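Local structure of ylmH (Streptococcus pneumoniae, 2FPH) at residues A[11-16]-A[41-46]; A[74-77]-A[81-84]; A[18-23]-A[31-36]. The protein probably binds nucleic acid through an RNA-recognition-like domain and probably takes part in cell division. One frame throughout, in Å; residues are numbered along the deposited sequence.

Interaction 1 of 3, residues A[11-16]-A[41-46]; sequences RPFLDK and EKLLKI
Leu14 and Leu43 mark the closest backbone approach of two helical segments, 11-16 and 41-46, with their CA atoms 7.2 Å apart; the segment axes come within 10.1 Å and cross at -49°, running more nearly parallel than antiparallel. With the backbones this far apart, side chains have to fill the interface, and all the cross-contacts are apolar. Leu43 touches both Phe13 and Leu14, its CA-CB bond directed at helix 11-27. Leu43 CD2 meets the Phe13 ring obliquely, 3.7 Å from Phe13 CD2, while Leu43 CB lies 4.1 Å from both Phe13 CD2 and Phe13 CE2. Phe13 reaches this position because its CG is anti to the backbone N (chi1 -176°), which extends the ring across the gap. The Leu44 CB comes instead to the edge of that ring, near its plane, at 4.3 Å from Phe13 CE2. Leu14 touches through one branch only: its CD2 lies 3.8 Å from Leu43 CG, and the two leucine side chains cross at about a right angle. The two segments bury 202 Å² together, and Phe13, Leu43 and Leu44 are all buried. Leu14 also touches Leu47, one turn further along helix 38-50. Beyond this pair of helices, Phe6 from the N-terminal loop touches Leu14 and Leu43, and Leu44 rests on Val69 and Leu71 of strand 69-72, joining the helix pair to the small antiparallel sheet.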
loop_
_atom_site.group_PDB
_atom_site.type_symbol
_atom_site.label_atom_id
_atom_site.label_comp_id
_atom_site.label_asym_id
_atom_site.label_seq_id
_atom_site.Cartn_x
_atom_site.Cartn_y
_atom_site.Cartn_z
ATOM N N ARG A 11 -4.694 8.612 -17.860
ATOM C CA ARG A 11 -5.845 7.845 -18.340
ATOM C C ARG A 11 -5.850 6.404 -17.930
ATOM O O ARG A 11 -6.882 5.943 -17.452
ATOM C CB ARG A 11 -6.150 8.019 -19.842
ATOM C CG ARG A 11 -6.222 9.478 -20.251
ATOM C CD ARG A 11 -6.009 9.635 -21.743
ATOM N NE ARG A 11 -7.175 9.108 -22.446
ATOM C CZ ARG A 11 -7.270 8.953 -23.756
ATOM N NH1 ARG A 11 -6.213 9.133 -24.557
ATOM N NH2 ARG A 11 -8.425 8.529 -24.262
ATOM N N PRO A 12 -4.750 5.683 -18.027
ATOM C CA PRO A 12 -4.747 4.276 -17.560
ATOM C C PRO A 12 -5.184 4.098 -16.103
ATOM O O PRO A 12 -6.016 3.219 -15.812
ATOM C CB PRO A 12 -3.337 3.836 -17.820
ATOM C CG PRO A 12 -2.897 4.694 -18.873
ATOM C CD PRO A 12 -3.455 6.054 -18.653
ATOM N N PHE A 13 -4.672 4.956 -15.213
ATOM C CA PHE A 13 -5.059 4.886 -13.806
ATOM C C PHE A 13 -6.508 5.269 -13.655
ATOM O O PHE A 13 -7.257 4.669 -12.838
ATOM C CB PHE A 13 -4.197 5.774 -12.928
ATOM C CG PHE A 13 -4.541 5.611 -11.485
ATOM C CD1 PHE A 13 -4.223 4.432 -10.849
ATOM C CD2 PHE A 13 -5.324 6.507 -10.873
ATOM C CE1 PHE A 13 -4.690 4.198 -9.575
ATOM C CE2 PHE A 13 -5.722 6.314 -9.569
ATOM C CZ PHE A 13 -5.363 5.128 -8.960
ATOM N N LEU A 14 -6.906 6.344 -14.328
ATOM C CA LEU A 14 -8.321 6.795 -14.195
ATOM C C LEU A 14 -9.296 5.722 -14.647
ATOM O O LEU A 14 -10.340 5.490 -13.995
ATOM C CB LEU A 14 -8.599 8.050 -14.934
ATOM C CG LEU A 14 -7.865 9.286 -14.469
ATOM C CD1 LEU A 14 -8.018 10.424 -15.515
ATOM C CD2 LEU A 14 -8.389 9.668 -13.155
ATOM N N ASP A 15 -8.933 5.029 -15.731
ATOM C CA ASP A 15 -9.701 3.874 -16.166
ATOM C C ASP A 15 -9.899 2.835 -15.060
ATOM O O ASP A 15 -11.001 2.300 -14.911
ATOM C CB ASP A 15 -9.022 3.199 -17.339
ATOM C CG ASP A 15 -9.137 3.983 -18.633
ATOM O OD1 ASP A 15 -9.946 4.960 -18.772
ATOM O OD2 ASP A 15 -8.403 3.653 -19.587
ATOM N N LYS A 16 -8.830 2.508 -14.323
ATOM C CA LYS A 16 -8.901 1.566 -13.196
ATOM C C LYS A 16 -9.759 2.151 -12.087
ATOM O O LYS A 16 -10.571 1.467 -11.397
ATOM C CB LYS A 16 -7.502 1.245 -12.618
ATOM C CG LYS A 16 -6.530 0.472 -13.511
ATOM C CD LYS A 16 -5.210 0.250 -12.716
ATOM C CE LYS A 16 -4.289 -0.807 -13.346
ATOM N NZ LYS A 16 -4.623 -2.175 -12.852
ATOM N N GLU A 41 -3.326 8.569 -5.603
ATOM C CA GLU A 41 -4.251 8.933 -4.520
ATOM C C GLU A 41 -5.012 10.214 -4.791
ATOM O O GLU A 41 -6.218 10.287 -4.515
ATOM C CB GLU A 41 -3.450 9.031 -3.196
ATOM C CG GLU A 41 -4.140 9.493 -1.910
ATOM C CD GLU A 41 -3.148 9.831 -0.777
ATOM O OE1 GLU A 41 -1.951 10.124 -1.057
ATOM O OE2 GLU A 41 -3.577 9.835 0.419
ATOM N N LYS A 42 -4.329 11.243 -5.312
ATOM C CA LYS A 42 -4.986 12.499 -5.596
ATOM C C LYS A 42 -6.015 12.340 -6.717
ATOM O O LYS A 42 -7.117 12.826 -6.574
ATOM C CB LYS A 42 -3.956 13.578 -5.960
ATOM C CG LYS A 42 -3.194 14.100 -4.804
ATOM C CD LYS A 42 -2.409 15.402 -5.145
ATOM C CE LYS A 42 -1.160 15.181 -5.947
ATOM N NZ LYS A 42 0.035 14.801 -5.093
ATOM N N LEU A 43 -5.696 11.539 -7.738
ATOM C CA LEU A 43 -6.621 11.278 -8.857
ATOM C C LEU A 43 -7.845 10.579 -8.378
ATOM O O LEU A 43 -8.938 10.971 -8.739
ATOM C CB LEU A 43 -5.954 10.401 -9.869
ATOM C CG LEU A 43 -5.357 10.927 -11.170
ATOM C CD1 LEU A 43 -5.062 12.474 -11.262
ATOM C CD2 LEU A 43 -4.357 10.003 -11.765
ATOM N N LEU A 44 -7.670 9.573 -7.510
ATOM C CA LEU A 44 -8.826 8.778 -7.085
ATOM C C LEU A 44 -9.725 9.654 -6.178
ATOM O O LEU A 44 -10.935 9.589 -6.247
ATOM C CB LEU A 44 -8.335 7.520 -6.403
ATOM C CG LEU A 44 -9.091 6.203 -6.494
ATOM C CD1 LEU A 44 -8.846 5.327 -5.247
ATOM C CD2 LEU A 44 -10.479 6.132 -7.112
ATOM N N LYS A 45 -9.143 10.454 -5.290
ATOM C CA LYS A 45 -9.912 11.404 -4.485
ATOM C C LYS A 45 -10.800 12.353 -5.335
ATOM O O LYS A 45 -11.954 12.558 -5.005
ATOM C CB LYS A 45 -8.965 12.230 -3.607
ATOM C CG LYS A 45 -8.471 11.448 -2.397
ATOM C CD LYS A 45 -7.298 12.106 -1.747
ATOM C CE LYS A 45 -6.912 11.493 -0.385
ATOM N NZ LYS A 45 -7.985 10.686 0.234
ATOM N N ILE A 46 -10.265 12.823 -6.442
ATOM C CA ILE A 46 -11.034 13.644 -7.395
ATOM C C ILE A 46 -12.230 12.865 -8.034
ATOM O O ILE A 46 -13.413 13.306 -7.970
ATOM C CB ILE A 46 -10.172 14.234 -8.472
ATOM C CG1 ILE A 46 -9.143 15.228 -7.889
ATOM C CG2 ILE A 46 -11.020 14.975 -9.459
ATOM C CD1 ILE A 46 -7.986 15.454 -8.883
#

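Interaction 2 of 3, residues A[74-77]-A[81-84]; sequences DYFQ and SDFE
Phe76 and Asp82 approach from opposite directions, and the end of the phenyl ring meets the carboxylate. The ring and carboxylate planes stand 47° apart, and Asp82 OD2 lies oblique to the ring, at 3.3 Å from Phe76 CZ and 3.7 Å from Phe76 CE2. Asp82 OD1 is 3.8 Å from Phe76 CZ, so both oxygens are near the ring end, OD2 the closer. A chi1 of -169° swings the Phe76 ring away from its own backbone N and toward segment 81-84. Gln77, which follows Phe76 through a cis peptide bond, has its CB 3.1 Å above one face of the Phe76 ring, offset toward the rim. Asp82 OD2 is also bonded to the backbone N of Glu79, in the three residues between the segments, a local bond to the residue three before it. Only 87 Å² is buried between the segments, as befits a surface contact. It lies in the connection that leads from strand 69-72 of the three-stranded antiparallel sheet to strand 85-91 of the five-stranded one: Phe76 touches Pro30, just ahead of strand 31-32, and Asp82 touches Leu70 of strand 69-72.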
loop_
_atom_site.group_PDB
_atom_site.type_symbol
_atom_site.label_atom_id
_atom_site.label_comp_id
_atom_site.label_asym_id
_atom_site.label_seq_id
_atom_site.Cartn_x
_atom_site.Cartn_y
_atom_site.Cartn_z
ATOM N N ASP A 74 -22.148 5.828 2.407
ATOM C CA ASP A 74 -22.149 6.719 3.583
ATOM C C ASP A 74 -22.391 6.042 4.935
ATOM O O ASP A 74 -21.868 6.518 5.983
ATOM C CB ASP A 74 -23.139 7.844 3.385
ATOM C CG ASP A 74 -22.744 8.796 2.253
ATOM O OD1 ASP A 74 -21.529 8.954 1.926
ATOM O OD2 ASP A 74 -23.606 9.429 1.609
ATOM N N TYR A 75 -23.097 4.926 4.920
ATOM C CA TYR A 75 -23.281 4.163 6.128
ATOM C C TYR A 75 -21.922 3.762 6.780
ATOM O O TYR A 75 -21.845 3.599 7.993
ATOM C CB TYR A 75 -24.157 2.943 5.855
ATOM C CG TYR A 75 -23.492 1.821 5.083
ATOM C CD1 TYR A 75 -23.583 1.764 3.690
ATOM C CD2 TYR A 75 -22.833 0.800 5.745
ATOM C CE1 TYR A 75 -22.963 0.744 2.971
ATOM C CE2 TYR A 75 -22.218 -0.255 5.034
ATOM C CZ TYR A 75 -22.302 -0.267 3.645
ATOM O OH TYR A 75 -21.724 -1.294 2.960
ATOM N N PHE A 76 -20.855 3.628 5.997
ATOM C CA PHE A 76 -19.603 3.043 6.508
ATOM C C PHE A 76 -18.714 4.179 7.106
ATOM O O PHE A 76 -18.477 5.122 6.445
ATOM C CB PHE A 76 -18.918 2.307 5.338
ATOM C CG PHE A 76 -17.754 1.419 5.738
ATOM C CD1 PHE A 76 -17.975 0.155 6.273
ATOM C CD2 PHE A 76 -16.456 1.813 5.502
ATOM C CE1 PHE A 76 -16.934 -0.676 6.601
ATOM C CE2 PHE A 76 -15.381 0.974 5.828
ATOM C CZ PHE A 76 -15.626 -0.264 6.404
ATOM N N GLN A 77 -18.156 4.181 8.319
ATOM C CA GLN A 77 -17.711 3.158 9.203
ATOM C C GLN A 77 -16.126 3.136 9.340
ATOM O O GLN A 77 -15.723 2.486 10.224
ATOM C CB GLN A 77 -18.307 1.757 8.940
ATOM C CG GLN A 77 -19.526 1.376 9.763
ATOM C CD GLN A 77 -20.224 0.116 9.291
ATOM O OE1 GLN A 77 -19.649 -0.983 9.327
ATOM N NE2 GLN A 77 -21.478 0.265 8.843
ATOM N N SER A 81 -7.999 -0.658 10.611
ATOM C CA SER A 81 -7.974 -2.053 10.256
ATOM C C SER A 81 -8.620 -2.376 8.875
ATOM O O SER A 81 -8.243 -3.364 8.251
ATOM C CB SER A 81 -8.567 -2.927 11.380
ATOM O OG SER A 81 -9.919 -2.664 11.556
ATOM N N ASP A 82 -9.579 -1.549 8.423
ATOM C CA ASP A 82 -10.260 -1.730 7.147
ATOM C C ASP A 82 -9.283 -1.556 5.949
ATOM O O ASP A 82 -9.584 -1.972 4.856
ATOM C CB ASP A 82 -11.400 -0.746 7.027
ATOM C CG ASP A 82 -12.514 -1.028 7.998
ATOM O OD1 ASP A 82 -12.850 -2.218 8.160
ATOM O OD2 ASP A 82 -13.132 -0.103 8.571
ATOM N N PHE A 83 -8.108 -0.936 6.166
ATOM C CA PHE A 83 -7.100 -0.881 5.097
ATOM C C PHE A 83 -6.216 -2.143 4.920
ATOM O O PHE A 83 -5.454 -2.304 3.912
ATOM C CB PHE A 83 -6.157 0.328 5.283
ATOM C CG PHE A 83 -6.840 1.653 5.227
ATOM C CD1 PHE A 83 -7.171 2.230 4.016
ATOM C CD2 PHE A 83 -7.173 2.342 6.395
ATOM C CE1 PHE A 83 -7.794 3.425 3.950
ATOM C CE2 PHE A 83 -7.824 3.583 6.321
ATOM C CZ PHE A 83 -8.110 4.134 5.072
ATOM N N GLU A 84 -6.319 -3.058 5.870
ATOM C CA GLU A 84 -5.649 -4.367 5.761
ATOM C C GLU A 84 -4.141 -4.176 5.504
ATOM O O GLU A 84 -3.566 -4.785 4.586
ATOM C CB GLU A 84 -6.331 -5.226 4.686
ATOM C CG GLU A 84 -7.753 -5.639 5.045
ATOM C CD GLU A 84 -8.446 -6.551 4.066
ATOM O OE1 GLU A 84 -7.818 -7.143 3.177
ATOM O OE2 GLU A 84 -9.695 -6.655 4.166
#

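Interaction 3 of 3, residues A[18-23]-A[31-36]; sequences MEWIKK and FLTPFI
Thr33 OG1 is engaged twice, donating a 2.8 Å hydrogen bond to Pro34 O and also bonded to the backbone N of Val69. These bonds hold Thr33 next along the chain from strand 31-32, an outer strand of a three-stranded antiparallel sheet packed against helix 11-27; the chain reverses after that helix, so that segment 31-36 packs against Trp20. With OG1 so held, at chi1 73°, the methyl is left to face the indole: Thr33 CG2 lies 3.6 Å from Trp20 CE3, and Thr33 CB makes a CH-pi contact over the six-membered ring of Trp20, 4.2 Å from its centroid and 21° off the normal. Phe31 lies over the same indole face, on the five-membered ring. This is an offset stack, with the centroids of the Phe31 ring and the Trp20 five-membered ring 4.5 Å apart and planes at 28°; the tilt brings Phe31 CE2 in to 3.3 Å from Trp20 CD1. Phe31 and Thr33 therefore share one face of the tryptophan, one over each ring of the indole. Trp20, partly exposed, gives up 120 Å² to this contact, the greater part of its own helix's share, while Lys23 CB brushes the Phe31 ring more remotely. Leu44 of helix 38-50 and Leu71 of strand 69-72 also touch Trp20, so it joins both neighbours to the strand. Pro34 approaches the far end of the indole obliquely, its CD lying 3.6 Å from Trp20 CZ2.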
loop_
_atom_site.group_PDB
_atom_site.type_symbol
_atom_site.label_atom_id
_atom_site.label_comp_id
_atom_site.label_asym_id
_atom_site.label_seq_id
_atom_site.Cartn_x
_atom_site.Cartn_y
_atom_site.Cartn_z
ATOM N N MET A 18 -12.238 4.229 -12.295
ATOM C CA MET A 18 -13.651 4.137 -12.675
ATOM C C MET A 18 -14.223 2.747 -12.483
ATOM O O MET A 18 -15.402 2.606 -12.000
ATOM C CB MET A 18 -13.869 4.641 -14.139
ATOM C CG MET A 18 -13.699 6.088 -14.330
ATOM S SD MET A 18 -14.614 7.211 -13.269
ATOM C CE MET A 18 -16.195 6.633 -13.673
ATOM N N GLU A 19 -13.388 1.735 -12.673
ATOM C CA GLU A 19 -13.763 0.324 -12.381
ATOM C C GLU A 19 -14.006 0.130 -10.913
ATOM O O GLU A 19 -14.998 -0.511 -10.494
ATOM C CB GLU A 19 -12.741 -0.719 -12.970
ATOM C CG GLU A 19 -12.601 -0.546 -14.494
ATOM C CD GLU A 19 -11.423 -1.253 -15.166
ATOM O OE1 GLU A 19 -10.314 -1.381 -14.577
ATOM O OE2 GLU A 19 -11.611 -1.672 -16.331
ATOM N N TRP A 20 -13.139 0.714 -10.088
ATOM C CA TRP A 20 -13.299 0.602 -8.636
ATOM C C TRP A 20 -14.561 1.318 -8.165
ATOM O O TRP A 20 -15.284 0.804 -7.313
ATOM C CB TRP A 20 -12.083 1.143 -7.910
ATOM C CG TRP A 20 -10.827 0.333 -8.193
ATOM C CD1 TRP A 20 -10.735 -0.949 -8.670
ATOM C CD2 TRP A 20 -9.495 0.810 -8.097
ATOM N NE1 TRP A 20 -9.416 -1.326 -8.831
ATOM C CE2 TRP A 20 -8.627 -0.255 -8.480
ATOM C CE3 TRP A 20 -8.932 2.028 -7.704
ATOM C CZ2 TRP A 20 -7.238 -0.116 -8.483
ATOM C CZ3 TRP A 20 -7.502 2.139 -7.685
ATOM C CH2 TRP A 20 -6.719 1.104 -8.090
ATOM N N ILE A 21 -14.786 2.502 -8.682
ATOM C CA ILE A 21 -16.024 3.236 -8.363
ATOM C C ILE A 21 -17.261 2.440 -8.742
ATOM O O ILE A 21 -18.137 2.294 -7.913
ATOM C CB ILE A 21 -15.986 4.593 -9.035
ATOM C CG1 ILE A 21 -14.995 5.489 -8.273
ATOM C CG2 ILE A 21 -17.332 5.255 -9.113
ATOM C CD1 ILE A 21 -14.720 6.686 -8.954
ATOM N N LYS A 22 -17.264 1.831 -9.941
ATOM C CA LYS A 22 -18.377 0.960 -10.363
ATOM C C LYS A 22 -18.584 -0.233 -9.430
ATOM O O LYS A 22 -19.703 -0.588 -9.188
ATOM C CB LYS A 22 -18.182 0.477 -11.797
ATOM C CG LYS A 22 -19.068 -0.750 -12.282
ATOM C CD LYS A 22 -20.234 -0.358 -13.157
ATOM C CE LYS A 22 -21.086 -1.610 -13.609
ATOM N NZ LYS A 22 -21.408 -1.643 -15.109
ATOM N N LYS A 23 -17.518 -0.842 -8.912
ATOM C CA LYS A 23 -17.638 -1.920 -7.945
ATOM C C LYS A 23 -18.437 -1.477 -6.720
ATOM O O LYS A 23 -19.247 -2.248 -6.166
ATOM C CB LYS A 23 -16.250 -2.366 -7.450
ATOM C CG LYS A 23 -15.372 -3.172 -8.376
ATOM C CD LYS A 23 -15.976 -3.690 -9.651
ATOM C CE LYS A 23 -15.839 -5.249 -9.725
ATOM N NZ LYS A 23 -15.986 -5.822 -11.120
ATOM N N PHE A 31 -14.865 -0.726 -1.171
ATOM C CA PHE A 31 -13.835 -1.340 -1.983
ATOM C C PHE A 31 -12.487 -0.798 -1.510
ATOM O O PHE A 31 -12.350 0.396 -1.319
ATOM C CB PHE A 31 -13.986 -0.975 -3.466
ATOM C CG PHE A 31 -12.925 -1.630 -4.317
ATOM C CD1 PHE A 31 -12.962 -3.014 -4.519
ATOM C CD2 PHE A 31 -11.822 -0.937 -4.784
ATOM C CE1 PHE A 31 -11.980 -3.662 -5.221
ATOM C CE2 PHE A 31 -10.803 -1.607 -5.484
ATOM C CZ PHE A 31 -10.899 -2.989 -5.688
ATOM N N LEU A 32 -11.547 -1.701 -1.257
ATOM C CA LEU A 32 -10.187 -1.355 -0.851
ATOM C C LEU A 32 -9.229 -1.580 -2.034
ATOM O O LEU A 32 -9.114 -2.707 -2.580
ATOM C CB LEU A 32 -9.785 -2.227 0.328
ATOM C CG LEU A 32 -8.347 -2.201 0.833
ATOM C CD1 LEU A 32 -8.139 -0.839 1.347
ATOM C CD2 LEU A 32 -8.079 -3.281 1.964
ATOM N N THR A 33 -8.488 -0.530 -2.382
ATOM C CA THR A 33 -7.557 -0.538 -3.470
ATOM C C THR A 33 -6.253 -1.208 -3.100
ATOM O O THR A 33 -5.925 -1.426 -1.887
ATOM C CB THR A 33 -7.201 0.892 -3.945
ATOM O OG1 THR A 33 -6.337 1.563 -2.966
ATOM C CG2 THR A 33 -8.404 1.695 -4.167
ATOM N N PRO A 34 -5.440 -1.504 -4.099
ATOM C CA PRO A 34 -4.065 -1.903 -3.814
ATOM C C PRO A 34 -3.263 -0.709 -3.351
ATOM O O PRO A 34 -3.751 0.424 -3.325
ATOM C CB PRO A 34 -3.539 -2.324 -5.176
ATOM C CG PRO A 34 -4.669 -2.327 -6.076
ATOM C CD PRO A 34 -5.730 -1.516 -5.537
ATOM N N PHE A 35 -1.971 -0.927 -3.093
ATOM C CA PHE A 35 -1.125 0.250 -2.861
ATOM C C PHE A 35 -0.970 1.102 -4.135
ATOM O O PHE A 35 -0.696 0.572 -5.224
ATOM C CB PHE A 35 0.222 -0.123 -2.311
ATOM C CG PHE A 35 0.195 -0.552 -0.880
ATOM C CD1 PHE A 35 0.322 0.413 0.116
ATOM C CD2 PHE A 35 0.088 -1.871 -0.509
ATOM C CE1 PHE A 35 0.358 0.081 1.457
ATOM C CE2 PHE A 35 0.098 -2.227 0.878
ATOM C CZ PHE A 35 0.271 -1.215 1.854
ATOM N N ILE A 36 -1.153 2.406 -3.952
ATOM C CA ILE A 36 -1.005 3.419 -5.016
ATOM C C ILE A 36 -0.136 4.565 -4.558
ATOM O O ILE A 36 0.083 4.772 -3.351
ATOM C CB ILE A 36 -2.435 3.931 -5.440
ATOM C CG1 ILE A 36 -3.196 4.624 -4.305
ATOM C CG2 ILE A 36 -3.276 2.794 -6.013
ATOM C CD1 ILE A 36 -4.538 5.245 -4.752
#

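From the N terminus, helix 11-27 supplies the first partner of interactions 1 and 3. Interaction 3 closes the shorter loop, between 18-23 and 31-36, and this lies wholly within the longer one that interaction 1 closes between 11-16 and 41-46. The two touch, Phe13 CZ lying 3.9 Å from Trp20 CZ3 and Leu44 CD1 3.8 Å from Thr33 CG2, so helix 11-27, helix 38-50 and the edge strand form one hydrophobic unit. Interaction 2 follows in series, bridging three residues within the connection from strand 69-72 to strand 85-91. It does not touch interaction 1, but Leu32 CD2 meets Asp82 O at 3.5 Å, linking it to interaction 3.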